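Long-range contact in trypsin-resistant surface T6 protein (Streptococcus pyogenes serotype M6, PDB 4P0D), which probably forms the repeating backbone subunit of the pilus on the cell surface, its shaft built from immunoglobulin-like domains: residues Lys190-Phe204 with Val239-Leu252. The protein carries 1 engineered substitution. Numbering follows the deposited sequence. Where two conformers were deposited one is given.
Sequences KTVYVSDNMSEGLTF and VNNGFNLSFIYDSL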
loop_
_atom_site.group_PDB
_atom_site.type_symbol
_atom_site.label_atom_id
_atom_site.label_comp_id
_atom_site.label_asym_id
_atom_site.label_seq_id
_atom_site.Cartn_x
_atom_site.Cartn_y
_atom_site.Cartn_z
ATOM N N LYS A 190 -4.184 2.272 20.474
ATOM C CA LYS A 190 -4.738 3.159 19.459
ATOM C C LYS A 190 -3.814 3.241 18.248
ATOM O O LYS A 190 -3.611 4.312 17.704
ATOM C CB LYS A 190 -4.982 4.552 20.032
ATOM C CG LYS A 190 -5.940 4.583 21.207
ATOM C CD LYS A 190 -6.099 5.980 21.760
ATOM C CE LYS A 190 -7.438 6.107 22.453
ATOM N NZ LYS A 190 -7.773 7.459 22.961
ATOM N N THR A 191 -3.281 2.102 17.823
ATOM C CA THR A 191 -2.350 2.061 16.718
ATOM C C THR A 191 -2.999 2.673 15.457
ATOM O O THR A 191 -4.137 2.345 15.093
ATOM C CB THR A 191 -1.847 0.633 16.431
ATOM O OG1 THR A 191 -1.076 0.137 17.538
ATOM C CG2 THR A 191 -0.991 0.594 15.187
ATOM N N VAL A 192 -2.261 3.597 14.846
ATOM C CA VAL A 192 -2.607 4.219 13.552
ATOM C C VAL A 192 -1.295 4.330 12.796
ATOM O O VAL A 192 -0.570 5.295 12.999
ATOM C CB VAL A 192 -3.148 5.665 13.715
ATOM C CG1 VAL A 192 -3.550 6.251 12.357
ATOM C CG2 VAL A 192 -4.309 5.733 14.664
ATOM N N TYR A 193 -0.973 3.356 11.948
ATOM C CA TYR A 193 0.385 3.202 11.428
ATOM C C TYR A 193 0.386 2.902 9.920
ATOM O O TYR A 193 -0.198 1.906 9.492
ATOM C CB TYR A 193 1.047 2.061 12.187
ATOM C CG TYR A 193 2.529 1.866 12.026
ATOM C CD1 TYR A 193 3.076 1.406 10.836
ATOM C CD2 TYR A 193 3.388 2.058 13.111
ATOM C CE1 TYR A 193 4.434 1.184 10.709
ATOM C CE2 TYR A 193 4.749 1.857 12.990
ATOM C CZ TYR A 193 5.262 1.407 11.788
ATOM O OH TYR A 193 6.600 1.192 11.669
ATOM N N VAL A 194 1.080 3.733 9.140
ATOM C CA VAL A 194 1.078 3.621 7.671
ATOM C C VAL A 194 2.464 3.254 7.116
ATOM O O VAL A 194 3.503 3.767 7.576
ATOM C CB VAL A 194 0.495 4.906 7.017
ATOM C CG1 VAL A 194 0.526 4.817 5.486
ATOM C CG2 VAL A 194 -0.929 5.142 7.519
ATOM N N SER A 195 2.479 2.302 6.173
ATOM C CA SER A 195 3.715 1.865 5.524
ATOM C C SER A 195 3.542 1.745 4.011
ATOM O O SER A 195 2.440 1.504 3.509
ATOM C CB SER A 195 4.179 0.504 6.061
ATOM O OG SER A 195 4.042 0.400 7.470
ATOM N N ASP A 196 4.645 1.925 3.290
ATOM C CA ASP A 196 4.744 1.490 1.897
ATOM C C ASP A 196 6.173 1.098 1.621
ATOM O O ASP A 196 7.101 1.568 2.292
ATOM C CB ASP A 196 4.269 2.589 0.942
ATOM C CG ASP A 196 3.835 2.056 -0.433
ATOM O OD1 ASP A 196 4.047 0.879 -0.749
ATOM O OD2 ASP A 196 3.312 2.855 -1.229
ATOM N N ASN A 197 6.342 0.174 0.678
ATOM C CA ASN A 197 7.653 -0.144 0.139
ATOM C C ASN A 197 7.515 -0.358 -1.363
ATOM O O ASN A 197 6.648 -1.093 -1.834
ATOM C CB ASN A 197 8.256 -1.381 0.809
ATOM C CG ASN A 197 9.782 -1.472 0.631
ATOM O OD1 ASN A 197 10.518 -0.519 0.877
ATOM N ND2 ASN A 197 10.254 -2.637 0.233
ATOM N N MET A 198 8.354 0.330 -2.102
ATOM C CA MET A 198 8.312 0.291 -3.554
ATOM C C MET A 198 9.103 -0.913 -4.034
ATOM O O MET A 198 10.141 -1.235 -3.461
ATOM C CB MET A 198 8.952 1.558 -4.114
ATOM C CG MET A 198 8.252 2.858 -3.767
ATOM S SD MET A 198 6.861 3.122 -4.866
ATOM C CE MET A 198 6.029 4.407 -3.938
ATOM N N SER A 199 8.640 -1.559 -5.097
ATOM C CA SER A 199 9.431 -2.622 -5.737
ATOM C C SER A 199 10.720 -2.012 -6.283
ATOM O O SER A 199 10.838 -0.777 -6.398
ATOM C CB SER A 199 8.646 -3.297 -6.862
ATOM O OG SER A 199 8.209 -2.324 -7.794
ATOM N N GLU A 200 11.683 -2.865 -6.618
ATOM C CA GLU A 200 13.049 -2.377 -6.799
ATOM C C GLU A 200 13.243 -1.494 -8.022
ATOM O O GLU A 200 14.179 -0.724 -8.047
ATOM C CB GLU A 200 14.097 -3.512 -6.754
ATOM C CG GLU A 200 14.042 -4.504 -7.900
ATOM C CD GLU A 200 15.314 -5.340 -8.029
ATOM O OE1 GLU A 200 15.358 -6.169 -8.953
ATOM O OE2 GLU A 200 16.276 -5.164 -7.235
ATOM N N GLY A 201 12.352 -1.587 -9.007
ATOM C CA GLY A 201 12.435 -0.772 -10.220
ATOM C C GLY A 201 11.945 0.666 -10.068
ATOM O O GLY A 201 11.894 1.419 -11.046
ATOM N N LEU A 202 11.549 1.027 -8.848
ATOM C CA LEU A 202 11.133 2.379 -8.509
ATOM C C LEU A 202 12.015 2.845 -7.372
ATOM O O LEU A 202 12.258 2.081 -6.454
ATOM C CB LEU A 202 9.675 2.358 -8.058
ATOM C CG LEU A 202 8.700 1.797 -9.104
ATOM C CD1 LEU A 202 7.432 1.232 -8.483
ATOM C CD2 LEU A 202 8.372 2.885 -10.123
ATOM N N THR A 203 12.524 4.068 -7.433
ATOM C CA THR A 203 13.368 4.588 -6.384
ATOM C C THR A 203 12.536 5.604 -5.597
ATOM O O THR A 203 12.197 6.674 -6.101
ATOM C CB THR A 203 14.661 5.205 -6.947
ATOM O OG1 THR A 203 15.350 4.237 -7.755
ATOM C CG2 THR A 203 15.588 5.686 -5.817
ATOM N N PHE A 204 12.180 5.230 -4.373
ATOM C CA PHE A 204 11.368 6.057 -3.475
ATOM C C PHE A 204 12.115 7.301 -3.061
ATOM O O PHE A 204 13.300 7.214 -2.765
ATOM C CB PHE A 204 11.037 5.253 -2.217
ATOM C CG PHE A 204 10.313 6.040 -1.163
ATOM C CD1 PHE A 204 9.013 6.472 -1.370
ATOM C CD2 PHE A 204 10.933 6.341 0.045
ATOM C CE1 PHE A 204 8.345 7.209 -0.402
ATOM C CE2 PHE A 204 10.260 7.056 1.019
ATOM C CZ PHE A 204 8.972 7.491 0.803
ATOM N N VAL A 239 12.497 3.768 5.480
ATOM C CA VAL A 239 12.887 2.388 5.738
ATOM C C VAL A 239 12.847 1.621 4.427
ATOM O O VAL A 239 11.821 1.591 3.756
ATOM C CB VAL A 239 11.931 1.705 6.746
ATOM C CG1 VAL A 239 12.364 0.266 7.017
ATOM C CG2 VAL A 239 11.886 2.500 8.038
ATOM N N ASN A 240 13.972 0.991 4.095
ATOM C CA ASN A 240 14.182 0.331 2.801
ATOM C C ASN A 240 13.807 1.279 1.635
ATOM O O ASN A 240 14.274 2.409 1.613
ATOM C CB ASN A 240 13.454 -1.015 2.771
ATOM C CG ASN A 240 13.975 -1.970 3.834
ATOM O OD1 ASN A 240 15.173 -2.255 3.896
ATOM N ND2 ASN A 240 13.081 -2.461 4.683
ATOM N N ASN A 241 12.968 0.845 0.707
ATOM C CA ASN A 241 12.594 1.675 -0.439
ATOM C C ASN A 241 11.201 2.239 -0.191
ATOM O O ASN A 241 10.283 2.062 -1.003
ATOM C CB ASN A 241 12.627 0.816 -1.702
ATOM C CG ASN A 241 12.603 1.630 -2.981
ATOM O OD1 ASN A 241 13.003 2.779 -3.018
ATOM N ND2 ASN A 241 12.152 1.006 -4.044
ATOM N N GLY A 242 11.031 2.878 0.971
ATOM C CA GLY A 242 9.716 3.332 1.401
ATOM C C GLY A 242 9.790 4.007 2.763
ATOM O O GLY A 242 10.808 4.616 3.107
ATOM N N PHE A 243 8.713 3.883 3.531
ATOM C CA PHE A 243 8.577 4.579 4.791
ATOM C C PHE A 243 7.615 3.881 5.742
ATOM O O PHE A 243 6.749 3.100 5.323
ATOM C CB PHE A 243 8.067 6.000 4.558
ATOM C CG PHE A 243 6.639 6.066 4.093
ATOM C CD1 PHE A 243 6.328 5.961 2.734
ATOM C CD2 PHE A 243 5.595 6.219 5.010
ATOM C CE1 PHE A 243 5.013 6.009 2.306
ATOM C CE2 PHE A 243 4.282 6.269 4.576
ATOM C CZ PHE A 243 3.989 6.157 3.225
ATOM N N ASN A 244 7.775 4.215 7.016
ATOM C CA ASN A 244 6.766 3.980 8.039
ATOM C C ASN A 244 6.365 5.329 8.610
ATOM O O ASN A 244 7.201 6.224 8.747
ATOM C CB ASN A 244 7.283 3.068 9.145
ATOM C CG ASN A 244 7.599 1.667 8.649
ATOM O OD1 ASN A 244 6.842 1.096 7.894
ATOM N ND2 ASN A 244 8.735 1.133 9.052
ATOM N N LEU A 245 5.079 5.485 8.885
ATOM C CA LEU A 245 4.547 6.715 9.446
ATOM C C LEU A 245 3.504 6.336 10.512
ATOM O O LEU A 245 2.446 5.778 10.206
ATOM C CB LEU A 245 3.947 7.607 8.354
ATOM C CG LEU A 245 3.952 9.116 8.621
ATOM C CD1 LEU A 245 3.341 9.891 7.471
ATOM C CD2 LEU A 245 3.233 9.433 9.909
ATOM N N SER A 246 3.825 6.626 11.766
ATOM C CA SER A 246 2.932 6.324 12.867
ATOM C C SER A 246 2.260 7.614 13.269
ATOM O O SER A 246 2.943 8.582 13.607
ATOM C CB SER A 246 3.703 5.718 14.056
ATOM O OG SER A 246 2.832 5.448 15.146
ATOM N N PHE A 247 0.930 7.639 13.241
ATOM C CA PHE A 247 0.196 8.827 13.694
ATOM C C PHE A 247 -0.214 8.710 15.156
ATOM O O PHE A 247 -0.253 7.617 15.722
ATOM C CB PHE A 247 -1.055 9.059 12.852
ATOM C CG PHE A 247 -0.777 9.449 11.422
ATOM C CD1 PHE A 247 -0.457 10.757 11.096
ATOM C CD2 PHE A 247 -0.877 8.511 10.403
ATOM C CE1 PHE A 247 -0.222 11.125 9.787
ATOM C CE2 PHE A 247 -0.647 8.873 9.086
ATOM C CZ PHE A 247 -0.306 10.172 8.779
ATOM N N ILE A 248 -0.512 9.860 15.750
ATOM C CA ILE A 248 -0.966 9.958 17.124
ATOM C C ILE A 248 -2.479 10.129 17.111
ATOM O O ILE A 248 -2.995 11.240 16.882
ATOM C CB ILE A 248 -0.277 11.150 17.832
ATOM C CG1 ILE A 248 1.243 11.015 17.674
ATOM C CG2 ILE A 248 -0.723 11.238 19.294
ATOM C CD1 ILE A 248 2.033 12.182 18.245
ATOM N N TYR A 249 -3.189 9.024 17.361
ATOM C CA TYR A 249 -4.659 8.961 17.165
ATOM C C TYR A 249 -5.413 10.168 17.691
ATOM O O TYR A 249 -6.217 10.784 16.972
ATOM C CB TYR A 249 -5.252 7.696 17.796
ATOM C CG TYR A 249 -6.746 7.560 17.595
ATOM C CD1 TYR A 249 -7.261 7.023 16.417
ATOM C CD2 TYR A 249 -7.648 7.944 18.589
ATOM C CE1 TYR A 249 -8.608 6.894 16.223
ATOM C CE2 TYR A 249 -9.015 7.819 18.410
ATOM C CZ TYR A 249 -9.488 7.285 17.227
ATOM O OH TYR A 249 -10.833 7.116 17.021
ATOM N N ASP A 250 -5.157 10.496 18.953
ATOM C CA ASP A 250 -5.873 11.579 19.616
ATOM C C ASP A 250 -5.663 12.925 18.899
ATOM O O ASP A 250 -6.619 13.706 18.780
ATOM C CB ASP A 250 -5.507 11.651 21.105
ATOM C CG ASP A 250 -6.043 10.458 21.901
ATOM O OD1 ASP A 250 -7.029 9.837 21.471
ATOM O OD2 ASP A 250 -5.482 10.138 22.968
ATOM N N SER A 251 -4.451 13.167 18.385
ATOM C CA SER A 251 -4.128 14.430 17.700
ATOM C C SER A 251 -4.844 14.626 16.356
ATOM O O SER A 251 -4.860 15.732 15.814
ATOM C CB SER A 251 -2.617 14.539 17.461
ATOM O OG SER A 251 -2.222 13.769 16.329
ATOM N N LEU A 252 -5.408 13.553 15.806
ATOM C CA LEU A 252 -6.071 13.620 14.496
ATOM C C LEU A 252 -7.477 14.208 14.541
ATOM O O LEU A 252 -8.009 14.625 13.502
ATOM C CB LEU A 252 -6.091 12.252 13.822
ATOM C CG LEU A 252 -4.736 11.587 13.557
ATOM C CD1 LEU A 252 -4.920 10.284 12.787
ATOM C CD2 LEU A 252 -3.783 12.516 12.815
HETATM O O HOH W 1 -2.064 6.365 17.896
HETATM O O HOH W 2 0.547 4.076 15.904
HETATM O O HOH W 3 9.452 0.272 3.868
HETATM O O HOH W 4 15.097 5.234 -2.223
#
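Asn-241 fits its amide into the bend that Met-198 to Phe-204 makes around it, and serves as a worked example of how one side chain can close the end of an antiparallel strand pair. With CG anti to the backbone N (chi1 -165°), the amide reaches across the turn: ND2 gives a nearly straight bond to Leu-202 O at 2.6 Å and a second, from above the carbonyl plane, to Met-198 O, while OD1 accepts from Phe-204 N. Beside it, Gly-242 presents a bare CA to one face of the Phe-204 ring, 3.8 Å from the centroid. Phe-204 CZ meets Phe-243 CD1 at 3.6 Å, the two rings near parallel (25°) but slid apart, with little overlap.

Strands 192-197 and 242-247 then run antiparallel. On one face the Phe-243 ring spreads over the backbone of Asp-196, and the two methyls of Val-194 part to meet separate rings, CG1 against Phe-243 CE2 and CG2 at the edge of Phe-247. Val-192 splits likewise: CG1 packs on Phe-247 CB, CG2 on the edge of Tyr-249. On the other face, Asn-244 OD1 accepts from Ser-195 OG at 2.9 Å, near the edge of the Tyr-193 ring. At the far end of the pair, beyond the strands, extended Lys-190 crosses Tyr-249 to form a salt bridge with Asp-250, NZ to OD1 2.9 Å; NZ is also hydrogen-bonded to the backbone oxygen of Lys-185.

Within the Cna-B-like domain, strand 276-285 flanks 192-197, and strand 231-238 flanks 242-247. Val-194 and Phe-247 both pack against Ile-259 of strand 258-265.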